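Local coordinates for elongation factor G (Thermus thermophilus, PDB 2DY1), which binds GTP with a magnesium ion and probably acts as a GTPase elongation factor that drives translocation during protein synthesis, at residues Tyr456-Lys461 and Lys562-Ala567; Arg577-Ala582 and Val612-Val617; Ile159-Tyr164 and Ile173-Gly178; Lys236-Ala241 and Leu265-Glu270; Gly282-Lys287 and Leu362-Lys367. One frame throughout, in Å; residues are numbered along the deposited sequence.

Contact 1 of 5, residues Tyr456-Lys461 and Lys562-Ala567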
# COMPACT_ATOMS: atom_id res chain seq x y z
N TYR A 456 17.75 -21.32 5.70
CA TYR A 456 17.77 -22.73 6.08
C TYR A 456 18.22 -22.83 7.53
O TYR A 456 18.86 -21.92 8.07
CB TYR A 456 18.74 -23.51 5.20
CG TYR A 456 18.30 -23.65 3.77
CD1 TYR A 456 17.24 -24.50 3.43
CD2 TYR A 456 18.90 -22.91 2.76
CE1 TYR A 456 16.80 -24.60 2.10
CE2 TYR A 456 18.47 -23.01 1.44
CZ TYR A 456 17.43 -23.85 1.12
OH TYR A 456 16.99 -23.92 -0.18
N ARG A 457 17.88 -23.94 8.17
CA ARG A 457 18.29 -24.15 9.54
C ARG A 457 18.69 -25.59 9.69
O ARG A 457 18.69 -26.34 8.70
CB ARG A 457 17.17 -23.77 10.50
CG ARG A 457 16.91 -22.27 10.46
CD ARG A 457 16.10 -21.76 11.61
NE ARG A 457 15.90 -20.32 11.47
CZ ARG A 457 14.91 -19.67 12.06
NH1 ARG A 457 14.06 -20.33 12.82
NH2 ARG A 457 14.74 -18.37 11.84
N GLU A 458 19.05 -25.99 10.90
CA GLU A 458 19.46 -27.36 11.14
C GLU A 458 18.89 -27.85 12.46
O GLU A 458 18.47 -27.06 13.28
CB GLU A 458 20.99 -27.45 11.22
CG GLU A 458 21.71 -27.06 9.94
CD GLU A 458 23.22 -27.06 10.09
OE1 GLU A 458 23.73 -27.83 10.93
OE2 GLU A 458 23.89 -26.30 9.36
N THR A 459 18.88 -29.17 12.63
CA THR A 459 18.41 -29.75 13.88
C THR A 459 19.05 -31.13 14.02
O THR A 459 19.89 -31.51 13.20
CB THR A 459 16.87 -29.85 13.95
OG1 THR A 459 16.48 -30.13 15.31
CG2 THR A 459 16.34 -30.96 13.03
N ILE A 460 18.68 -31.85 15.07
CA ILE A 460 19.25 -33.17 15.30
C ILE A 460 18.20 -34.27 15.35
O ILE A 460 17.05 -34.02 15.72
CB ILE A 460 20.07 -33.20 16.62
CG1 ILE A 460 19.23 -32.65 17.77
CG2 ILE A 460 21.34 -32.38 16.46
CD1 ILE A 460 19.93 -32.76 19.15
N LYS A 461 18.60 -35.49 15.00
CA LYS A 461 17.67 -36.62 14.98
C LYS A 461 17.87 -37.65 16.10
O LYS A 461 16.98 -38.47 16.35
CB LYS A 461 17.72 -37.32 13.62
CG LYS A 461 16.99 -36.58 12.50
CD LYS A 461 16.92 -37.44 11.25
CE LYS A 461 15.99 -36.86 10.20
NZ LYS A 461 15.91 -37.72 8.98
N LYS A 562 30.90 -30.52 19.28
CA LYS A 562 31.22 -31.94 19.34
C LYS A 562 29.97 -32.80 19.41
O LYS A 562 29.81 -33.75 18.65
CB LYS A 562 32.10 -32.23 20.56
CG LYS A 562 32.39 -33.71 20.78
CD LYS A 562 33.12 -33.95 22.10
CE LYS A 562 34.39 -33.11 22.22
NZ LYS A 562 35.18 -33.41 23.47
N VAL A 563 29.07 -32.46 20.33
CA VAL A 563 27.87 -33.26 20.50
C VAL A 563 26.89 -33.22 19.33
O VAL A 563 26.34 -34.25 18.95
CB VAL A 563 27.15 -32.86 21.81
CG1 VAL A 563 25.95 -33.77 22.04
CG2 VAL A 563 28.12 -32.98 22.99
N MET A 564 26.67 -32.04 18.74
CA MET A 564 25.74 -31.97 17.63
C MET A 564 26.16 -32.90 16.48
O MET A 564 25.31 -33.49 15.81
CB MET A 564 25.61 -30.55 17.10
CG MET A 564 24.69 -30.46 15.90
SD MET A 564 24.56 -28.82 15.20
CE MET A 564 23.48 -29.19 13.78
N ALA A 565 27.46 -33.03 16.28
CA ALA A 565 27.97 -33.88 15.20
C ALA A 565 27.66 -35.37 15.42
O ALA A 565 27.62 -36.15 14.46
CB ALA A 565 29.47 -33.68 15.05
N GLU A 566 27.45 -35.75 16.67
CA GLU A 566 27.15 -37.14 17.00
C GLU A 566 25.65 -37.32 17.10
O GLU A 566 25.16 -38.43 17.33
CB GLU A 566 27.78 -37.52 18.34
CG GLU A 566 29.21 -37.04 18.54
CD GLU A 566 29.73 -37.31 19.94
OE1 GLU A 566 30.89 -36.92 20.23
OE2 GLU A 566 29.00 -37.91 20.77
N ALA A 567 24.90 -36.23 16.92
CA ALA A 567 23.45 -36.28 17.06
C ALA A 567 22.65 -36.38 15.76
O ALA A 567 21.46 -36.05 15.74
CB ALA A 567 22.99 -35.07 17.87

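Contact 2 of 5, residues Arg577-Ala582 and Val612-Val617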
# COMPACT_ATOMS: atom_id res chain seq x y z
N ARG A 577 2.45 -21.38 3.95
CA ARG A 577 1.08 -21.67 3.56
C ARG A 577 0.79 -20.76 2.38
O ARG A 577 0.99 -19.55 2.48
CB ARG A 577 0.08 -21.46 4.73
CG ARG A 577 0.32 -20.36 5.79
CD ARG A 577 -0.91 -20.28 6.71
NE ARG A 577 -0.76 -19.69 8.05
CZ ARG A 577 0.01 -20.19 9.03
NH1 ARG A 577 0.73 -21.28 8.82
NH2 ARG A 577 0.02 -19.61 10.22
N LEU A 578 0.39 -21.35 1.25
CA LEU A 578 0.13 -20.58 0.04
C LEU A 578 -1.33 -20.67 -0.39
O LEU A 578 -1.85 -21.75 -0.64
CB LEU A 578 1.05 -21.07 -1.09
CG LEU A 578 1.17 -20.39 -2.46
CD1 LEU A 578 0.61 -21.31 -3.53
CD2 LEU A 578 0.47 -19.04 -2.48
N LYS A 579 -1.98 -19.51 -0.47
CA LYS A 579 -3.37 -19.44 -0.90
C LYS A 579 -3.39 -18.81 -2.28
O LYS A 579 -2.82 -17.73 -2.48
CB LYS A 579 -4.18 -18.57 0.07
CG LYS A 579 -4.28 -19.14 1.48
CD LYS A 579 -5.12 -18.26 2.39
CE LYS A 579 -5.29 -18.88 3.77
NZ LYS A 579 -6.14 -18.04 4.67
N VAL A 580 -4.02 -19.48 -3.24
CA VAL A 580 -4.09 -18.95 -4.59
C VAL A 580 -5.52 -18.87 -5.11
O VAL A 580 -6.25 -19.86 -5.08
CB VAL A 580 -3.25 -19.82 -5.58
CG1 VAL A 580 -3.36 -19.26 -6.99
CG2 VAL A 580 -1.80 -19.83 -5.15
N LEU A 581 -5.91 -17.68 -5.55
CA LEU A 581 -7.25 -17.46 -6.10
C LEU A 581 -7.05 -17.43 -7.61
O LEU A 581 -6.28 -16.61 -8.12
CB LEU A 581 -7.81 -16.12 -5.61
CG LEU A 581 -9.29 -15.81 -5.82
CD1 LEU A 581 -9.62 -15.83 -7.29
CD2 LEU A 581 -10.15 -16.82 -5.07
N ALA A 582 -7.73 -18.31 -8.33
CA ALA A 582 -7.57 -18.35 -9.78
C ALA A 582 -8.82 -18.80 -10.52
O ALA A 582 -9.65 -19.54 -9.99
CB ALA A 582 -6.40 -19.26 -10.14
N VAL A 612 -10.40 -21.08 -4.73
CA VAL A 612 -9.29 -20.80 -3.82
C VAL A 612 -8.51 -22.09 -3.56
O VAL A 612 -9.07 -23.06 -3.06
CB VAL A 612 -9.79 -20.25 -2.47
CG1 VAL A 612 -8.61 -19.89 -1.58
CG2 VAL A 612 -10.67 -19.03 -2.70
N VAL A 613 -7.23 -22.09 -3.91
CA VAL A 613 -6.39 -23.26 -3.70
C VAL A 613 -5.50 -23.05 -2.47
O VAL A 613 -4.76 -22.07 -2.40
CB VAL A 613 -5.48 -23.54 -4.92
CG1 VAL A 613 -4.61 -24.76 -4.65
CG2 VAL A 613 -6.33 -23.76 -6.16
N HIS A 614 -5.61 -23.96 -1.50
CA HIS A 614 -4.81 -23.88 -0.28
C HIS A 614 -3.70 -24.91 -0.38
O HIS A 614 -3.94 -26.08 -0.65
CB HIS A 614 -5.67 -24.22 0.94
CG HIS A 614 -6.76 -23.24 1.21
ND1 HIS A 614 -6.52 -21.98 1.72
CD2 HIS A 614 -8.10 -23.34 1.06
CE1 HIS A 614 -7.67 -21.34 1.87
NE2 HIS A 614 -8.64 -22.15 1.48
N ALA A 615 -2.47 -24.47 -0.15
CA ALA A 615 -1.34 -25.38 -0.22
C ALA A 615 -0.22 -25.00 0.72
O ALA A 615 -0.24 -23.93 1.33
CB ALA A 615 -0.82 -25.43 -1.65
N GLU A 616 0.74 -25.91 0.86
CA GLU A 616 1.93 -25.69 1.67
C GLU A 616 3.03 -25.91 0.66
O GLU A 616 2.97 -26.85 -0.13
CB GLU A 616 2.05 -26.69 2.82
CG GLU A 616 1.19 -26.36 4.03
CD GLU A 616 1.65 -27.07 5.29
OE1 GLU A 616 2.47 -28.01 5.19
OE2 GLU A 616 1.19 -26.69 6.39
N VAL A 617 4.02 -25.03 0.66
CA VAL A 617 5.10 -25.13 -0.30
C VAL A 617 6.38 -24.57 0.30
O VAL A 617 6.34 -23.66 1.12
CB VAL A 617 4.75 -24.31 -1.57
CG1 VAL A 617 4.47 -22.86 -1.18
CG2 VAL A 617 5.88 -24.38 -2.59

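Contact 3 of 5, residues Ile159-Tyr164 and Ile173-Gly178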
# COMPACT_ATOMS: atom_id res chain seq x y z
N ILE A 159 -27.09 10.87 -12.21
CA ILE A 159 -27.26 12.29 -12.46
C ILE A 159 -27.35 12.48 -13.96
O ILE A 159 -28.14 13.29 -14.46
CB ILE A 159 -26.04 13.11 -11.94
CG1 ILE A 159 -25.90 12.92 -10.43
CG2 ILE A 159 -26.18 14.58 -12.34
CD1 ILE A 159 -27.14 13.25 -9.64
N ASP A 160 -26.53 11.73 -14.69
CA ASP A 160 -26.48 11.86 -16.14
C ASP A 160 -26.83 10.57 -16.84
O ASP A 160 -26.59 9.48 -16.31
CB ASP A 160 -25.04 12.15 -16.61
CG ASP A 160 -24.47 13.43 -16.05
OD1 ASP A 160 -25.17 14.46 -16.14
OD2 ASP A 160 -23.32 13.40 -15.54
N LEU A 161 -27.36 10.73 -18.05
CA LEU A 161 -27.60 9.61 -18.97
C LEU A 161 -26.89 10.07 -20.25
O LEU A 161 -26.69 11.26 -20.48
CB LEU A 161 -29.09 9.40 -19.23
CG LEU A 161 -29.87 8.89 -18.03
CD1 LEU A 161 -31.34 8.76 -18.45
CD2 LEU A 161 -29.34 7.56 -17.51
N PRO A 162 -26.49 9.13 -21.10
CA PRO A 162 -25.79 9.53 -22.33
C PRO A 162 -26.66 10.06 -23.45
O PRO A 162 -27.77 9.55 -23.68
CB PRO A 162 -25.05 8.26 -22.74
CG PRO A 162 -25.94 7.16 -22.22
CD PRO A 162 -26.50 7.67 -20.91
N LEU A 163 -26.17 11.09 -24.13
CA LEU A 163 -26.87 11.60 -25.30
C LEU A 163 -26.19 10.99 -26.51
O LEU A 163 -24.98 11.12 -26.69
CB LEU A 163 -26.79 13.13 -25.38
CG LEU A 163 -27.48 13.72 -26.61
CD1 LEU A 163 -28.98 13.47 -26.48
CD2 LEU A 163 -27.20 15.22 -26.71
N TYR A 164 -26.96 10.29 -27.34
CA TYR A 164 -26.42 9.68 -28.54
C TYR A 164 -27.00 10.31 -29.79
O TYR A 164 -28.13 10.80 -29.78
CB TYR A 164 -26.76 8.19 -28.61
CG TYR A 164 -26.02 7.32 -27.63
CD1 TYR A 164 -24.73 6.87 -27.91
CD2 TYR A 164 -26.61 6.94 -26.43
CE1 TYR A 164 -24.04 6.05 -27.00
CE2 TYR A 164 -25.94 6.13 -25.53
CZ TYR A 164 -24.67 5.68 -25.81
OH TYR A 164 -24.01 4.84 -24.92
N ILE A 173 -27.48 13.93 -20.84
CA ILE A 173 -28.87 14.25 -20.54
C ILE A 173 -28.83 14.37 -19.02
O ILE A 173 -28.54 13.40 -18.30
CB ILE A 173 -29.84 13.12 -20.93
CG1 ILE A 173 -29.86 12.94 -22.44
CG2 ILE A 173 -31.27 13.46 -20.44
CD1 ILE A 173 -30.63 11.72 -22.90
N ASP A 174 -29.10 15.58 -18.53
CA ASP A 174 -29.09 15.83 -17.09
C ASP A 174 -30.48 15.43 -16.62
O ASP A 174 -31.45 16.14 -16.89
CB ASP A 174 -28.80 17.31 -16.85
CG ASP A 174 -28.86 17.67 -15.39
OD1 ASP A 174 -29.99 17.72 -14.87
OD2 ASP A 174 -27.79 17.88 -14.77
N VAL A 175 -30.57 14.28 -15.96
CA VAL A 175 -31.86 13.71 -15.54
C VAL A 175 -32.75 14.65 -14.76
O VAL A 175 -33.94 14.80 -15.08
CB VAL A 175 -31.64 12.43 -14.68
CG1 VAL A 175 -32.96 11.86 -14.24
CG2 VAL A 175 -30.86 11.41 -15.48
N PHE A 176 -32.18 15.27 -13.75
CA PHE A 176 -32.94 16.18 -12.89
C PHE A 176 -33.67 17.31 -13.63
O PHE A 176 -34.86 17.54 -13.39
CB PHE A 176 -32.00 16.81 -11.86
CG PHE A 176 -32.71 17.65 -10.83
CD1 PHE A 176 -33.16 17.10 -9.64
CD2 PHE A 176 -32.91 19.01 -11.05
CE1 PHE A 176 -33.81 17.88 -8.68
CE2 PHE A 176 -33.56 19.81 -10.10
CZ PHE A 176 -34.00 19.24 -8.91
N HIS A 177 -32.96 18.01 -14.52
CA HIS A 177 -33.55 19.13 -15.23
C HIS A 177 -34.22 18.80 -16.56
O HIS A 177 -34.86 19.66 -17.16
CB HIS A 177 -32.51 20.23 -15.43
CG HIS A 177 -31.80 20.62 -14.17
ND1 HIS A 177 -32.35 21.45 -13.23
CD2 HIS A 177 -30.58 20.26 -13.69
CE1 HIS A 177 -31.51 21.60 -12.22
NE2 HIS A 177 -30.43 20.89 -12.48
N GLY A 178 -34.08 17.56 -17.02
CA GLY A 178 -34.70 17.18 -18.28
C GLY A 178 -34.15 18.02 -19.42
O GLY A 178 -34.90 18.49 -20.29

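Contact 4 of 5, residues Lys236-Ala241 and Leu265-Glu270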
# COMPACT_ATOMS: atom_id res chain seq x y z
N LYS A 236 -30.81 20.62 -1.00
CA LYS A 236 -30.23 20.46 0.33
C LYS A 236 -30.29 19.02 0.80
O LYS A 236 -29.35 18.52 1.41
CB LYS A 236 -30.93 21.38 1.33
CG LYS A 236 -30.69 22.86 1.06
CD LYS A 236 -31.35 23.77 2.10
CE LYS A 236 -31.02 25.24 1.84
NZ LYS A 236 -31.65 26.16 2.83
N ALA A 237 -31.39 18.33 0.52
CA ALA A 237 -31.51 16.95 0.93
C ALA A 237 -30.47 16.09 0.19
O ALA A 237 -29.85 15.21 0.78
CB ALA A 237 -32.91 16.43 0.66
N PHE A 238 -30.31 16.36 -1.10
CA PHE A 238 -29.34 15.65 -1.95
C PHE A 238 -27.94 15.81 -1.36
O PHE A 238 -27.26 14.81 -1.13
CB PHE A 238 -29.38 16.24 -3.37
CG PHE A 238 -28.24 15.78 -4.26
CD1 PHE A 238 -28.12 14.45 -4.62
CD2 PHE A 238 -27.32 16.70 -4.74
CE1 PHE A 238 -27.08 14.02 -5.47
CE2 PHE A 238 -26.27 16.28 -5.59
CZ PHE A 238 -26.16 14.95 -5.95
N HIS A 239 -27.53 17.04 -1.11
CA HIS A 239 -26.21 17.32 -0.54
C HIS A 239 -26.02 16.63 0.81
O HIS A 239 -24.96 16.07 1.10
CB HIS A 239 -26.02 18.83 -0.35
CG HIS A 239 -24.62 19.22 0.01
ND1 HIS A 239 -23.63 19.41 -0.94
CD2 HIS A 239 -24.04 19.44 1.21
CE1 HIS A 239 -22.50 19.74 -0.33
NE2 HIS A 239 -22.72 19.76 0.98
N GLU A 240 -27.06 16.64 1.63
CA GLU A 240 -26.96 16.03 2.94
C GLU A 240 -26.87 14.51 2.84
O GLU A 240 -26.14 13.87 3.61
CB GLU A 240 -28.18 16.47 3.77
CG GLU A 240 -28.19 16.02 5.21
CD GLU A 240 -27.05 16.59 6.03
OE1 GLU A 240 -26.40 17.58 5.61
OE2 GLU A 240 -26.82 16.03 7.12
N ALA A 241 -27.59 13.92 1.89
CA ALA A 241 -27.54 12.48 1.74
C ALA A 241 -26.15 12.03 1.26
O ALA A 241 -25.65 11.00 1.70
CB ALA A 241 -28.61 12.00 0.74
N LEU A 265 -17.28 19.17 -12.69
CA LEU A 265 -16.75 20.05 -11.66
C LEU A 265 -17.88 20.73 -10.88
O LEU A 265 -17.82 20.84 -9.65
CB LEU A 265 -15.82 21.08 -12.31
CG LEU A 265 -15.00 21.97 -11.38
CD1 LEU A 265 -14.21 21.13 -10.38
CD2 LEU A 265 -14.06 22.82 -12.24
N GLU A 266 -18.92 21.16 -11.60
CA GLU A 266 -20.06 21.80 -10.95
C GLU A 266 -20.75 20.79 -10.04
O GLU A 266 -21.18 21.12 -8.92
CB GLU A 266 -21.03 22.33 -12.02
CG GLU A 266 -20.41 23.46 -12.85
CD GLU A 266 -21.29 23.92 -14.01
OE1 GLU A 266 -21.90 23.05 -14.68
OE2 GLU A 266 -21.36 25.14 -14.27
N LEU A 267 -20.86 19.54 -10.49
CA LEU A 267 -21.49 18.50 -9.67
C LEU A 267 -20.65 18.22 -8.42
O LEU A 267 -21.21 17.93 -7.36
CB LEU A 267 -21.70 17.23 -10.50
CG LEU A 267 -22.33 16.03 -9.79
CD1 LEU A 267 -23.73 16.37 -9.30
CD2 LEU A 267 -22.39 14.85 -10.77
N ILE A 268 -19.32 18.27 -8.52
CA ILE A 268 -18.47 18.06 -7.36
C ILE A 268 -18.82 19.12 -6.31
O ILE A 268 -18.99 18.80 -5.12
CB ILE A 268 -16.99 18.16 -7.76
CG1 ILE A 268 -16.57 16.86 -8.45
CG2 ILE A 268 -16.11 18.44 -6.54
CD1 ILE A 268 -15.23 16.93 -9.22
N LEU A 269 -18.93 20.37 -6.74
CA LEU A 269 -19.25 21.46 -5.82
C LEU A 269 -20.65 21.27 -5.23
O LEU A 269 -20.86 21.45 -4.02
CB LEU A 269 -19.16 22.81 -6.54
CG LEU A 269 -17.71 23.16 -6.89
CD1 LEU A 269 -17.70 24.19 -8.02
CD2 LEU A 269 -16.97 23.70 -5.64
N GLU A 270 -21.60 20.87 -6.06
CA GLU A 270 -22.96 20.70 -5.58
C GLU A 270 -23.19 19.51 -4.66
O GLU A 270 -23.95 19.59 -3.68
CB GLU A 270 -23.90 20.59 -6.78
CG GLU A 270 -25.31 20.17 -6.43
CD GLU A 270 -26.17 19.95 -7.67
OE1 GLU A 270 -25.59 19.73 -8.76
OE2 GLU A 270 -27.41 19.97 -7.55

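Contact 5 of 5, residues Gly282-Lys287 and Leu362-Lys367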
# COMPACT_ATOMS: atom_id res chain seq x y z
N GLY A 282 -12.63 25.91 13.45
CA GLY A 282 -11.79 25.80 14.62
C GLY A 282 -10.34 26.07 14.33
O GLY A 282 -9.99 26.53 13.24
N PRO A 283 -9.45 25.77 15.29
CA PRO A 283 -8.02 26.00 15.11
C PRO A 283 -7.45 25.12 14.02
O PRO A 283 -7.99 24.05 13.73
CB PRO A 283 -7.41 25.61 16.46
CG PRO A 283 -8.59 25.46 17.40
CD PRO A 283 -9.71 25.01 16.53
N PRO A 284 -6.36 25.57 13.40
CA PRO A 284 -5.69 24.83 12.33
C PRO A 284 -5.43 23.37 12.71
O PRO A 284 -5.00 23.05 13.83
CB PRO A 284 -4.40 25.61 12.14
CG PRO A 284 -4.87 27.02 12.32
CD PRO A 284 -5.77 26.92 13.54
N LEU A 285 -5.72 22.47 11.77
CA LEU A 285 -5.48 21.03 11.94
C LEU A 285 -5.07 20.61 10.55
O LEU A 285 -5.78 20.89 9.59
CB LEU A 285 -6.74 20.27 12.35
CG LEU A 285 -6.59 18.74 12.37
CD1 LEU A 285 -5.53 18.31 13.39
CD2 LEU A 285 -7.94 18.10 12.68
N ALA A 286 -3.90 19.98 10.45
CA ALA A 286 -3.36 19.55 9.16
C ALA A 286 -2.57 18.27 9.30
O ALA A 286 -2.24 17.81 10.39
CB ALA A 286 -2.45 20.65 8.60
N LYS A 287 -2.22 17.68 8.16
CA LYS A 287 -1.45 16.46 8.18
C LYS A 287 -0.60 16.36 6.91
O LYS A 287 -1.04 16.79 5.85
CB LYS A 287 -2.40 15.26 8.25
CG LYS A 287 -1.70 13.93 8.29
CD LYS A 287 -2.69 12.80 8.64
CE LYS A 287 -1.98 11.47 8.68
NZ LYS A 287 -2.89 10.39 9.13
N LEU A 362 -0.15 18.33 12.27
CA LEU A 362 0.23 19.69 12.62
C LEU A 362 -1.01 20.38 13.16
O LEU A 362 -2.13 20.14 12.69
CB LEU A 362 0.75 20.43 11.38
CG LEU A 362 1.84 19.65 10.64
CD1 LEU A 362 1.90 20.10 9.19
CD2 LEU A 362 3.14 19.83 11.33
N TRP A 363 -0.84 21.26 14.13
CA TRP A 363 -2.01 21.90 14.71
C TRP A 363 -1.67 23.19 15.42
O TRP A 363 -0.51 23.54 15.60
CB TRP A 363 -2.62 20.95 15.76
CG TRP A 363 -1.72 20.72 16.98
CD1 TRP A 363 -1.72 21.44 18.16
CD2 TRP A 363 -0.66 19.76 17.11
NE1 TRP A 363 -0.73 20.98 19.00
CE2 TRP A 363 -0.06 19.95 18.39
CE3 TRP A 363 -0.15 18.76 16.27
CZ2 TRP A 363 1.01 19.17 18.84
CZ3 TRP A 363 0.92 17.98 16.73
CH2 TRP A 363 1.49 18.19 18.00
N GLN A 364 -2.73 23.87 15.85
CA GLN A 364 -2.60 25.03 16.72
C GLN A 364 -3.55 24.70 17.87
O GLN A 364 -4.53 23.97 17.68
CB GLN A 364 -3.00 26.34 16.04
CG GLN A 364 -1.91 26.85 15.14
CD GLN A 364 -2.22 28.22 14.59
OE1 GLN A 364 -3.28 28.79 14.88
NE2 GLN A 364 -1.31 28.76 13.80
N GLY A 365 -3.25 25.19 19.06
CA GLY A 365 -4.12 24.90 20.19
C GLY A 365 -3.88 23.51 20.75
O GLY A 365 -2.75 23.00 20.72
N GLU A 366 -4.95 22.90 21.26
CA GLU A 366 -4.87 21.57 21.86
C GLU A 366 -4.53 20.52 20.81
O GLU A 366 -5.16 20.47 19.76
CB GLU A 366 -6.21 21.23 22.54
CG GLU A 366 -6.24 19.91 23.27
CD GLU A 366 -5.41 19.89 24.53
OE1 GLU A 366 -4.84 18.82 24.85
OE2 GLU A 366 -5.33 20.93 25.21
N LYS A 367 -3.55 19.68 21.10
CA LYS A 367 -3.14 18.63 20.16
C LYS A 367 -4.28 17.65 19.92
O LYS A 367 -5.03 17.31 20.84
CB LYS A 367 -1.91 17.88 20.67
CG LYS A 367 -1.30 16.94 19.63
CD LYS A 367 -0.03 16.26 20.12
CE LYS A 367 -0.33 15.12 21.04
NZ LYS A 367 0.91 14.42 21.42

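Contact 1 of 5, residues Tyr456-Lys461 and Lys562-Ala567
I460 and A567 bring the strand 457-460 and segment 562-567 together, their CA atoms 5.5 Å apart and the short axes of strand and helix at 76°. One backbone bond fastens the place: K461 N donates to A567 O at 3.0 Å, nearly along the C=O axis although the N-H itself is bent. A567 turns its methyl onto I460, CB lying 3.5 Å from I460 CG2, which is tight for two carbons. The same CG2 also meets M564 CG. M564 is extended, with CG anti to the backbone N (chi1 177°), and crosses E458 at about a right angle; its terminal CE sits 3.2 Å from E458 OE1. That carboxylate is held by backbone amides, OE1 by L525 N and OE2 by A526 N and F528 N, which probably stabilise its buried charge. L487 lies against both I460 and M564. The contact thus joins a helix of domain IV, the S5-like domain of elongation factor G, to the strand 457-460, which pairs with strand 569-583.

Contact 2 of 5, residues Arg577-Ala582 and Val612-Val617
L578 and A615 form an antiparallel hydrogen-bonded pair, as do V580 and V613, so four backbone bonds hold the two strands together. L578 N gives to A615 O at 2.7 Å, and A615 N gives back to L578 O; V580 N reaches V613 O, and V613 N reaches V580 O at 2.7 Å and almost straight (176°). Three of the four carbonyls, A615 O, V613 O and V580 O, also receive a CA-H, from R577, K579 and V612. On the other edge of 577-582, the backbones of R577, K579 and L581 bond to strand 638-648. K579, extended, runs past the H614 ring, with CG 3.6 Å from ND1 and CE in the ring plane at its edge. An alanine in place of H614 would probably leave the K579 methylenes without their neighbour and free the lysine chain to turn. L581 CD2 and V612 CG2 meet tightly at 3.3 Å. On the opposite face helices 587-596 and 625-633 cover L578 and V580. Specific backbone bonding therefore sets the register, while the side chains add mainly apolar contact.

Contact 3 of 5, residues Ile159-Tyr164 and Ile173-Gly178
I173, L161 and V175 carry this β-hairpin of the GTP-binding domain, in which strand 156-165 turns back into strand 168-174. I173 has the most surface buried here. It pairs with L161 as an antiparallel hydrogen-bonded pair, I173 N giving to L161 O at 2.8 Å and L161 N to I173 O at 2.9 Å. Its CG1, anti to the carbonyl carbon (chi1 -66°), comes to L163 CD1, the two side chains crossing at about a right angle, and I173 CD1 ends 3.7 Å from P162 O. L161 sends its branch point to the valine beyond the strand end, CG meeting V175 CG2 at 3.7 Å. Helix 198-213 closes over this apolar face, with F204 against L161 and V175, and V201 against I173. On the other face D160 and D174 form a non-hydrogen-bonded pair, their carboxylates near enough to repel if both are charged; D160 OD2 is held by L252 N. Past the last pair, V175 N still bonds to I159 O at 3.0 Å, and V175 CG2 lies 3.5 Å from that same oxygen.

Contact 4 of 5, residues Lys236-Ala241 and Leu265-Glu270
H239 reaches from helix 231-243 to the carbonyl of E270 near the end of helix 261-271. From CB, which lies 4.0 Å from E270 O, the imidazole swings out with CG anti to the backbone N (chi1 -171°), and CG is 3.8 Å from the same oxygen. ND1 then makes the bond itself, donating to E270 O at 2.8 Å with an N-H angle of 166°. The oxygen lies close to the ring plane, whereas the donor stands above the carbonyl plane. CE1, next along the ring, is 3.7 Å from E270 O, and at the far end NE2 is hydrogen-bonded to E277 OE2, so both ring nitrogens are engaged and the ring's rotation is fixed. A carboxylate at NE2, with ND1 also donating, would probably favour a doubly protonated imidazole. The two helices belong to the GTP-binding domain of the P-loop NTPase clan, and their short axes pass 11.2 Å apart at 83°, nearly perpendicular. Beside the histidine, F238 crosses E270 at about a right angle: CG of the glutamate lies near the plane of the ring, at its edge, 4.1 Å from CE2. F238 CZ comes obliquely to L267 CD1, and L157 of strand 156-165 touches F238 too.

Contact 5 of 5, residues Gly282-Lys287 and Leu362-Lys367
P284 and Q364 make the chief side-chain contact where segment 282-287 runs antiparallel to 362-367. Q364 places CG anti to the carbonyl carbon and beside the backbone N (chi1 -79°); the chain continues extended, and its amide lies against the proline ring. OE1 approaches P284 CD at 3.4 Å and CG at 3.5 Å, while CB and CG of the glutamine also border the ring. NE2 is bonded to S315 O, which fixes how the amide is turned. An alanine in place of Q364 would take the amide and CG away from the P284 ring and would probably leave S315 O without this donor. P283 adds its CB, 3.5 Å from Q364 O. W363 has its CG between the backbone N and the carbonyl carbon (chi1 66°), and its indole leads away from 282-287 to take K367 CG over one face, offset toward the rim; its CB and, nearer still, its CA approach P284 O. The backbone supplies three bonds. Q364 N gives to P284 O at 3.1 Å, and A286 and L362 bond both ways, L362 N standing above the carbonyl plane of A286. These bonds pair strand 361-363 with 285-294 in an antiparallel sheet of domain 2, consistent with the β-barrel of translational GTPases.

Overall arrangement
Along the chain the contacts come in the order 3, 4, 5, 1, 2. Contacts 3 and 4 share the GTP-binding domain, with centres about 16 Å apart, and they touch: I159 packs its CG1 4.0 Å from L267 CD2 and its CD1 against F238 CZ, which ties the hairpin strand to both helices. Contact 3 is nearer the nucleotide, the side chain of P162 lying about 12 Å from the bound GTP and about 10 Å from that of D137. Contact 5, in domain 2, has its nearest atoms about 17 Å from contact 4. Contacts 1 and 2 reach one sheet through neighbouring strands 457-460 and 569-583, yet their centres are about 32 Å apart. Contact 1, in domain IV, lies about 77 Å centre to centre from contact 3.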